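Local atomic coordinates of Phosphoglucosamine/phosphogalactosamine mutase (Sulfolobus tokodaii, PDB entry 2F7L), a protein that interconverts glucosamine 6-phosphate and glucosamine 1-phosphate, and likewise the galactosamine phosphates, for the synthesis of UDP-N-acetylglucosamine and UDP-N-acetylgalactosamine. Residues 32-36 and 132-136; 285-289 and 416-420; 303-307 and 404-410. All coordinates share one frame. Residue numbers count along the deposited sequence, not the author numbering.

Interaction 1 of 3, residues 32-36 and 132-136; sequences TFFGK and RFNTI
A threonine on the last turn of a helix can satisfy its own helix and a passing loop with a single hydroxyl, and Thr32 does both. The helix runs through Phe34. Gly35 then breaks it with positive phi (97/162), a conformation that calls for glycine, and Lys36 continues extended. The partner, 132-136, is an irregular loop in which Asn134 (-69/61) centres an inverse gamma turn. The closest CA pair is Thr32 and Asn134, 5.2 Å apart. With chi1 m, Thr32 points toward the loop: its OG1 accepts a hydrogen bond from Asn134 N at 2.8 Å while donating to Lys28 O one turn back, and its CG2 rests 3.4 Å from Arg132 O. Asn134, also m, places ND2 3.6 Å from Thr32 CG2. Lys36 (m, then t throughout) lies across the loop, with its CE 3.9 Å from Asn134 CB and 4.0 Å from Ile136 CG2. This surface contact ties the C-terminal end of helix 20-34 to the loop that follows helix 118-130, both in domain I. Phe133 (m) packs on helix 20-34 at Lys25, Lys28 and Ala29, Phe33 turns away onto helix 118-130, and Arg132 reaches back to that second helix in a salt bridge with Asp126.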
loop_
_atom_site.group_PDB
_atom_site.type_symbol
_atom_site.label_atom_id
_atom_site.label_comp_id
_atom_site.label_asym_id
_atom_site.label_seq_id
_atom_site.Cartn_x
_atom_site.Cartn_y
_atom_site.Cartn_z
ATOM N N THR A 32 -8.839 -1.576 -24.980
ATOM C CA THR A 32 -10.014 -2.214 -25.506
ATOM C C THR A 32 -11.000 -2.422 -24.356
ATOM O O THR A 32 -12.210 -2.291 -24.531
ATOM C CB THR A 32 -9.668 -3.554 -26.148
ATOM O OG1 THR A 32 -8.868 -3.328 -27.316
ATOM C CG2 THR A 32 -10.922 -4.286 -26.520
ATOM N N PHE A 33 -10.471 -2.729 -23.179
ATOM C CA PHE A 33 -11.274 -2.952 -21.986
ATOM C C PHE A 33 -12.081 -1.722 -21.541
ATOM O O PHE A 33 -13.226 -1.834 -21.107
ATOM C CB PHE A 33 -10.352 -3.379 -20.859
ATOM C CG PHE A 33 -10.987 -3.329 -19.511
ATOM C CD1 PHE A 33 -11.870 -4.324 -19.108
ATOM C CD2 PHE A 33 -10.680 -2.292 -18.622
ATOM C CE1 PHE A 33 -12.437 -4.300 -17.840
ATOM C CE2 PHE A 33 -11.248 -2.257 -17.339
ATOM C CZ PHE A 33 -12.126 -3.264 -16.951
ATOM N N PHE A 34 -11.463 -0.549 -21.625
ATOM C CA PHE A 34 -12.128 0.692 -21.235
ATOM C C PHE A 34 -13.068 1.179 -22.342
ATOM O O PHE A 34 -14.010 1.911 -22.073
ATOM C CB PHE A 34 -11.098 1.791 -20.930
ATOM C CG PHE A 34 -10.463 1.693 -19.574
ATOM C CD1 PHE A 34 -11.220 1.848 -18.423
ATOM C CD2 PHE A 34 -9.077 1.515 -19.449
ATOM C CE1 PHE A 34 -10.621 1.838 -17.154
ATOM C CE2 PHE A 34 -8.454 1.500 -18.183
ATOM C CZ PHE A 34 -9.235 1.666 -17.028
ATOM N N GLY A 35 -12.806 0.795 -23.581
ATOM C CA GLY A 35 -13.672 1.221 -24.660
ATOM C C GLY A 35 -13.200 2.434 -25.434
ATOM O O GLY A 35 -12.338 3.195 -24.975
ATOM N N LYS A 36 -13.763 2.619 -26.625
ATOM C CA LYS A 36 -13.397 3.746 -27.482
ATOM C C LYS A 36 -13.898 5.042 -26.871
ATOM O O LYS A 36 -14.965 5.062 -26.269
ATOM C CB LYS A 36 -14.002 3.572 -28.877
ATOM C CG LYS A 36 -13.546 2.334 -29.609
ATOM C CD LYS A 36 -14.338 2.158 -30.889
ATOM C CE LYS A 36 -13.833 0.975 -31.706
ATOM N NZ LYS A 36 -14.266 1.054 -33.145
ATOM N N ARG A 132 -8.276 -9.664 -28.973
ATOM C CA ARG A 132 -9.486 -9.007 -29.499
ATOM C C ARG A 132 -9.345 -7.518 -29.141
ATOM O O ARG A 132 -9.733 -7.092 -28.063
ATOM C CB ARG A 132 -10.765 -9.555 -28.849
ATOM C CG ARG A 132 -11.025 -11.019 -29.070
ATOM C CD ARG A 132 -12.466 -11.389 -28.706
ATOM N NE ARG A 132 -12.862 -10.951 -27.362
ATOM C CZ ARG A 132 -12.427 -11.466 -26.210
ATOM N NH1 ARG A 132 -11.566 -12.467 -26.182
ATOM N NH2 ARG A 132 -12.855 -10.959 -25.071
ATOM N N PHE A 133 -8.792 -6.730 -30.047
ATOM C CA PHE A 133 -8.575 -5.326 -29.764
ATOM C C PHE A 133 -9.405 -4.327 -30.555
ATOM O O PHE A 133 -9.488 -4.411 -31.766
ATOM C CB PHE A 133 -7.100 -4.998 -29.985
ATOM C CG PHE A 133 -6.164 -5.833 -29.177
ATOM C CD1 PHE A 133 -6.430 -6.109 -27.834
ATOM C CD2 PHE A 133 -4.972 -6.289 -29.736
ATOM C CE1 PHE A 133 -5.521 -6.821 -27.062
ATOM C CE2 PHE A 133 -4.059 -7.000 -28.981
ATOM C CZ PHE A 133 -4.328 -7.268 -27.638
ATOM N N ASN A 134 -10.001 -3.355 -29.880
ATOM C CA ASN A 134 -10.753 -2.356 -30.618
ATOM C C ASN A 134 -9.807 -1.503 -31.430
ATOM O O ASN A 134 -9.729 -0.297 -31.207
ATOM C CB ASN A 134 -11.534 -1.444 -29.685
ATOM C CG ASN A 134 -12.649 -2.163 -29.008
ATOM O OD1 ASN A 134 -13.171 -3.142 -29.551
ATOM N ND2 ASN A 134 -13.047 -1.686 -27.826
ATOM N N THR A 135 -9.074 -2.119 -32.353
ATOM C CA THR A 135 -8.159 -1.364 -33.199
ATOM C C THR A 135 -9.063 -0.516 -34.070
ATOM O O THR A 135 -10.041 -1.009 -34.631
ATOM C CB THR A 135 -7.290 -2.298 -34.058
ATOM O OG1 THR A 135 -6.403 -3.026 -33.208
ATOM C CG2 THR A 135 -6.447 -1.514 -35.024
ATOM N N ILE A 136 -8.749 0.767 -34.166
ATOM C CA ILE A 136 -9.587 1.671 -34.931
ATOM C C ILE A 136 -9.059 2.011 -36.320
ATOM O O ILE A 136 -7.866 1.845 -36.612
ATOM C CB ILE A 136 -9.808 2.983 -34.138
ATOM C CG1 ILE A 136 -8.467 3.719 -33.966
ATOM C CG2 ILE A 136 -10.410 2.657 -32.769
ATOM C CD1 ILE A 136 -8.587 5.184 -33.621
#

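Interaction 2 of 3, residues 285-289 and 416-420; sequences VSSSS and FWFLV
Domain interfaces can be built by laying a flat side chain against backbone; here Trp417 of a β-strand does so against the loop 285-289. Residues 416-420 form an extended strand whose side chains alternate, so that Trp417 and Leu419 point toward 285-289 while Phe418 points away. The irregular segment 285-289 runs in the opposite direction, with CA-CA separations of 6.8 Å for Ser286-Leu419 and 6.5 Å for Ser289-Trp417. No hydrogen bond links the two. Trp417 (chi1 p, chi2 -83°) lays its indole along the serine backbone: Ser287 O, Ser288 C and Ser289 N sit over one ring face, Ser288 CA approaches Trp417 CZ2 to 3.3 Å, and Ser289 OG lies 3.1 Å from Trp417 CD1. Leu419 (chi1 t, chi2 p) brings its CD2 to 3.3 Å from Val285 O and 3.9 Å from Val285 CG2, so Val285 (m) supplies the apolar partner. The polar ends are met from the neighbouring strand 428-435: Trp417 NE1 and Ser288 OG both hydrogen-bond to Glu434 OE2; Ser288 OG also caps Leu290 N at the approach to helix 290-296. The contact is thus a buried interface between domain III and the C-terminal domain. Strand 416-422 lies between strands 409-413 and 428-435, with helix 438-452 packed behind it against Phe416, Phe418 and Val420.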
loop_
_atom_site.group_PDB
_atom_site.type_symbol
_atom_site.label_atom_id
_atom_site.label_comp_id
_atom_site.label_asym_id
_atom_site.label_seq_id
_atom_site.Cartn_x
_atom_site.Cartn_y
_atom_site.Cartn_z
ATOM N N VAL A 285 -4.909 -10.328 7.829
ATOM C CA VAL A 285 -4.470 -11.286 8.831
ATOM C C VAL A 285 -2.976 -11.203 9.120
ATOM O O VAL A 285 -2.485 -11.870 10.017
ATOM C CB VAL A 285 -4.843 -12.716 8.388
ATOM C CG1 VAL A 285 -6.352 -12.934 8.553
ATOM C CG2 VAL A 285 -4.436 -12.927 6.929
ATOM N N SER A 286 -2.266 -10.377 8.361
ATOM C CA SER A 286 -0.830 -10.172 8.537
ATOM C C SER A 286 -0.611 -9.135 9.650
ATOM O O SER A 286 0.504 -8.947 10.149
ATOM C CB SER A 286 -0.208 -9.692 7.217
ATOM O OG SER A 286 -0.935 -8.600 6.657
ATOM N N SER A 287 -1.698 -8.471 10.036
ATOM C CA SER A 287 -1.681 -7.457 11.094
ATOM C C SER A 287 -1.682 -8.066 12.503
ATOM O O SER A 287 -2.306 -9.113 12.751
ATOM C CB SER A 287 -2.899 -6.535 10.946
ATOM O OG SER A 287 -2.657 -5.491 10.031
ATOM N N SER A 288 -0.987 -7.394 13.420
ATOM C CA SER A 288 -0.901 -7.835 14.808
ATOM C C SER A 288 -2.261 -7.782 15.460
ATOM O O SER A 288 -3.032 -6.888 15.160
ATOM C CB SER A 288 0.038 -6.929 15.590
ATOM O OG SER A 288 -0.167 -7.067 16.987
ATOM N N SER A 289 -2.552 -8.725 16.356
ATOM C CA SER A 289 -3.850 -8.757 17.049
ATOM C C SER A 289 -3.963 -7.564 17.997
ATOM O O SER A 289 -5.045 -7.220 18.481
ATOM C CB SER A 289 -4.032 -10.077 17.811
ATOM O OG SER A 289 -3.007 -10.265 18.763
ATOM N N PHE A 416 -0.937 -13.196 22.322
ATOM C CA PHE A 416 -0.108 -13.873 21.319
ATOM C C PHE A 416 -0.978 -14.185 20.126
ATOM O O PHE A 416 -2.196 -14.312 20.257
ATOM C CB PHE A 416 0.482 -15.188 21.864
ATOM C CG PHE A 416 -0.394 -16.403 21.632
ATOM C CD1 PHE A 416 -0.386 -17.064 20.402
ATOM C CD2 PHE A 416 -1.272 -16.849 22.619
ATOM C CE1 PHE A 416 -1.237 -18.140 20.155
ATOM C CE2 PHE A 416 -2.129 -17.930 22.381
ATOM C CZ PHE A 416 -2.112 -18.574 21.147
ATOM N N TRP A 417 -0.360 -14.295 18.958
ATOM C CA TRP A 417 -1.095 -14.654 17.751
ATOM C C TRP A 417 -0.075 -15.103 16.723
ATOM O O TRP A 417 1.121 -14.851 16.878
ATOM C CB TRP A 417 -1.892 -13.466 17.192
ATOM C CG TRP A 417 -1.014 -12.351 16.714
ATOM C CD1 TRP A 417 -0.453 -11.377 17.474
ATOM C CD2 TRP A 417 -0.543 -12.141 15.382
ATOM N NE1 TRP A 417 0.339 -10.570 16.708
ATOM C CE2 TRP A 417 0.307 -11.015 15.415
ATOM C CE3 TRP A 417 -0.747 -12.798 14.166
ATOM C CZ2 TRP A 417 0.958 -10.521 14.271
ATOM C CZ3 TRP A 417 -0.097 -12.314 13.022
ATOM C CH2 TRP A 417 0.746 -11.185 13.086
ATOM N N PHE A 418 -0.540 -15.799 15.696
ATOM C CA PHE A 418 0.351 -16.215 14.628
ATOM C C PHE A 418 -0.419 -16.386 13.324
ATOM O O PHE A 418 -1.658 -16.472 13.313
ATOM C CB PHE A 418 1.126 -17.498 14.985
ATOM C CG PHE A 418 0.282 -18.748 15.074
ATOM C CD1 PHE A 418 -0.162 -19.222 16.310
ATOM C CD2 PHE A 418 -0.036 -19.474 13.932
ATOM C CE1 PHE A 418 -0.911 -20.406 16.411
ATOM C CE2 PHE A 418 -0.783 -20.658 14.019
ATOM C CZ PHE A 418 -1.222 -21.126 15.269
ATOM N N LEU A 419 0.338 -16.381 12.226
ATOM C CA LEU A 419 -0.194 -16.555 10.882
ATOM C C LEU A 419 0.744 -17.473 10.108
ATOM O O LEU A 419 1.950 -17.218 10.017
ATOM C CB LEU A 419 -0.296 -15.205 10.153
ATOM C CG LEU A 419 -0.727 -15.273 8.677
ATOM C CD1 LEU A 419 -2.057 -15.977 8.581
ATOM C CD2 LEU A 419 -0.831 -13.890 8.070
ATOM N N VAL A 420 0.195 -18.558 9.584
ATOM C CA VAL A 420 0.973 -19.485 8.770
ATOM C C VAL A 420 0.307 -19.373 7.407
ATOM O O VAL A 420 -0.838 -19.819 7.222
ATOM C CB VAL A 420 0.866 -20.935 9.264
ATOM C CG1 VAL A 420 1.779 -21.817 8.446
ATOM C CG2 VAL A 420 1.234 -21.018 10.719
#

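Interaction 3 of 3, residues 303-307 and 404-410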
loop_
_atom_site.group_PDB
_atom_site.type_symbol
_atom_site.label_atom_id
_atom_site.label_comp_id
_atom_site.label_asym_id
_atom_site.label_seq_id
_atom_site.Cartn_x
_atom_site.Cartn_y
_atom_site.Cartn_z
ATOM N N ASP A 303 -12.362 -5.925 11.174
ATOM C CA ASP A 303 -12.782 -6.976 10.268
ATOM C C ASP A 303 -11.559 -7.560 9.591
ATOM O O ASP A 303 -10.962 -6.923 8.736
ATOM C CB ASP A 303 -13.735 -6.418 9.218
ATOM C CG ASP A 303 -15.144 -6.270 9.740
ATOM O OD1 ASP A 303 -15.721 -7.291 10.190
ATOM O OD2 ASP A 303 -15.677 -5.138 9.698
ATOM N N TRP A 304 -11.175 -8.765 9.972
ATOM C CA TRP A 304 -9.995 -9.388 9.385
ATOM C C TRP A 304 -10.256 -9.806 7.953
ATOM O O TRP A 304 -11.381 -10.131 7.609
ATOM C CB TRP A 304 -9.568 -10.597 10.217
ATOM C CG TRP A 304 -9.118 -10.211 11.584
ATOM C CD1 TRP A 304 -9.843 -10.283 12.740
ATOM C CD2 TRP A 304 -7.848 -9.647 11.940
ATOM N NE1 TRP A 304 -9.104 -9.800 13.794
ATOM C CE2 TRP A 304 -7.876 -9.403 13.333
ATOM C CE3 TRP A 304 -6.690 -9.328 11.221
ATOM C CZ2 TRP A 304 -6.784 -8.851 14.023
ATOM C CZ3 TRP A 304 -5.601 -8.779 11.907
ATOM C CH2 TRP A 304 -5.657 -8.549 13.294
ATOM N N THR A 305 -9.219 -9.805 7.119
ATOM C CA THR A 305 -9.397 -10.180 5.724
ATOM C C THR A 305 -8.122 -10.724 5.073
ATOM O O THR A 305 -7.086 -10.808 5.716
ATOM C CB THR A 305 -9.952 -8.962 4.913
ATOM O OG1 THR A 305 -10.253 -9.366 3.577
ATOM C CG2 THR A 305 -8.960 -7.819 4.888
ATOM N N LYS A 306 -8.215 -11.110 3.807
ATOM C CA LYS A 306 -7.076 -11.636 3.065
ATOM C C LYS A 306 -5.990 -10.579 2.980
ATOM O O LYS A 306 -6.218 -9.397 3.260
ATOM C CB LYS A 306 -7.484 -12.023 1.630
ATOM C CG LYS A 306 -8.601 -13.032 1.556
ATOM C CD LYS A 306 -9.155 -13.269 0.129
ATOM C CE LYS A 306 -10.510 -14.114 0.134
ATOM N NZ LYS A 306 -11.786 -13.360 0.538
ATOM N N VAL A 307 -4.804 -11.029 2.594
ATOM C CA VAL A 307 -3.662 -10.154 2.396
ATOM C C VAL A 307 -3.845 -9.532 1.013
ATOM O O VAL A 307 -4.136 -10.244 0.041
ATOM C CB VAL A 307 -2.343 -10.962 2.405
ATOM C CG1 VAL A 307 -1.193 -10.110 1.887
ATOM C CG2 VAL A 307 -2.064 -11.475 3.815
ATOM N N ILE A 404 -8.882 -17.899 12.275
ATOM C CA ILE A 404 -9.272 -17.201 11.064
ATOM C C ILE A 404 -8.572 -17.844 9.891
ATOM O O ILE A 404 -7.359 -17.745 9.746
ATOM C CB ILE A 404 -8.907 -15.716 11.150
ATOM C CG1 ILE A 404 -9.521 -15.141 12.427
ATOM C CG2 ILE A 404 -9.422 -14.982 9.928
ATOM C CD1 ILE A 404 -9.181 -13.706 12.704
ATOM N N THR A 405 -9.338 -18.518 9.050
ATOM C CA THR A 405 -8.743 -19.185 7.910
ATOM C C THR A 405 -9.112 -18.559 6.574
ATOM O O THR A 405 -9.100 -19.239 5.541
ATOM C CB THR A 405 -9.122 -20.675 7.877
ATOM O OG1 THR A 405 -10.530 -20.797 7.707
ATOM C CG2 THR A 405 -8.711 -21.357 9.157
ATOM N N ILE A 406 -9.422 -17.265 6.580
ATOM C CA ILE A 406 -9.772 -16.584 5.336
ATOM C C ILE A 406 -8.558 -16.516 4.383
ATOM O O ILE A 406 -8.702 -16.248 3.193
ATOM C CB ILE A 406 -10.283 -15.142 5.612
ATOM C CG1 ILE A 406 -10.730 -14.478 4.307
ATOM C CG2 ILE A 406 -9.187 -14.302 6.241
ATOM C CD1 ILE A 406 -12.080 -14.933 3.789
ATOM N N ASP A 407 -7.361 -16.759 4.911
ATOM C CA ASP A 407 -6.133 -16.716 4.117
ATOM C C ASP A 407 -5.001 -17.331 4.942
ATOM O O ASP A 407 -4.347 -16.653 5.733
ATOM C CB ASP A 407 -5.802 -15.267 3.752
ATOM C CG ASP A 407 -4.544 -15.148 2.928
ATOM O OD1 ASP A 407 -4.085 -16.166 2.374
ATOM O OD2 ASP A 407 -4.015 -14.030 2.817
ATOM N N GLY A 408 -4.766 -18.618 4.736
ATOM C CA GLY A 408 -3.757 -19.296 5.516
ATOM C C GLY A 408 -4.453 -19.648 6.823
ATOM O O GLY A 408 -5.623 -20.041 6.821
ATOM N N VAL A 409 -3.747 -19.502 7.940
ATOM C CA VAL A 409 -4.335 -19.786 9.235
ATOM C C VAL A 409 -3.789 -18.858 10.284
ATOM O O VAL A 409 -2.613 -18.879 10.601
ATOM C CB VAL A 409 -4.083 -21.237 9.674
ATOM C CG1 VAL A 409 -4.352 -21.389 11.180
ATOM C CG2 VAL A 409 -4.993 -22.178 8.873
ATOM N N LYS A 410 -4.667 -18.025 10.812
ATOM C CA LYS A 410 -4.284 -17.081 11.845
ATOM C C LYS A 410 -4.937 -17.516 13.128
ATOM O O LYS A 410 -6.136 -17.813 13.158
ATOM C CB LYS A 410 -4.766 -15.664 11.531
ATOM C CG LYS A 410 -4.252 -14.643 12.527
ATOM C CD LYS A 410 -5.105 -13.401 12.537
ATOM C CE LYS A 410 -4.533 -12.339 13.464
ATOM N NZ LYS A 410 -3.250 -11.766 12.958
#
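Residues 303-307, the end of an outermost strand, meet the β-hairpin 404-410 of the next domain through one aromatic face and one backbone hydrogen bond. Trp304 begins the contact, offering one ring face to two side chains of the other segment. Ile404 CD1 makes a CH-pi contact 3.9 Å from the centroid of the five-membered ring, while Lys410 CE lies 4.0 Å from that of the six-membered ring. Lys410 NZ, 4.4 Å from the same six-membered centroid, adds an off-centre cation-pi interaction, although its hydrogen bonds go to Val285 O and Ser287 O. Ile404 and Lys410 can share this face because they are a hydrogen-bonded antiparallel pair of the hairpin, joined by reciprocal backbone bonds of 2.9 Å (Ile404 N to Lys410 O, Lys410 N to Ile404 O). Thr305 turns its side chain away and meets Ile406 CG2 with its backbone C at 3.9 Å. Lys306 lies along Ile406, its CG 3.6 Å from Ile406 O and its NZ 3.6 Å from Ile406 CD1. At Val307 the contact becomes polar: Val307 N donates to Asp407 OD2 at 3.1 Å, and Asp407 OD1 forms a salt bridge with Arg421. Domain III is thereby joined to the C-terminal domain: strand 301-305, outermost in its sheet beside 280-284, meets the β-hairpin of strands 402-404 and 409-413.

In the fold
Interactions 2 and 3 are two parts of one interface between domain III and the C-terminal domain, their centres 9 Å apart. Lys410 ties them together, its NZ 2.8 Å from Ser287 O and 3.0 Å from Trp417 CE3, while Val420 N and Val409 O, 3.0 Å apart, pair the adjacent strands of the shared sheet. Interaction 1 stands apart within domain I, its centre about 44 Å from that of interaction 2 and 37 Å from that of interaction 3. Interaction 3 comes nearest the catalytic region: the Val307 side chain is about 12 Å from that of Ser97, by similarity the phosphoserine intermediate, unphosphorylated here, and about 5 Å from a sulfate ion, probably from crystallisation liquor.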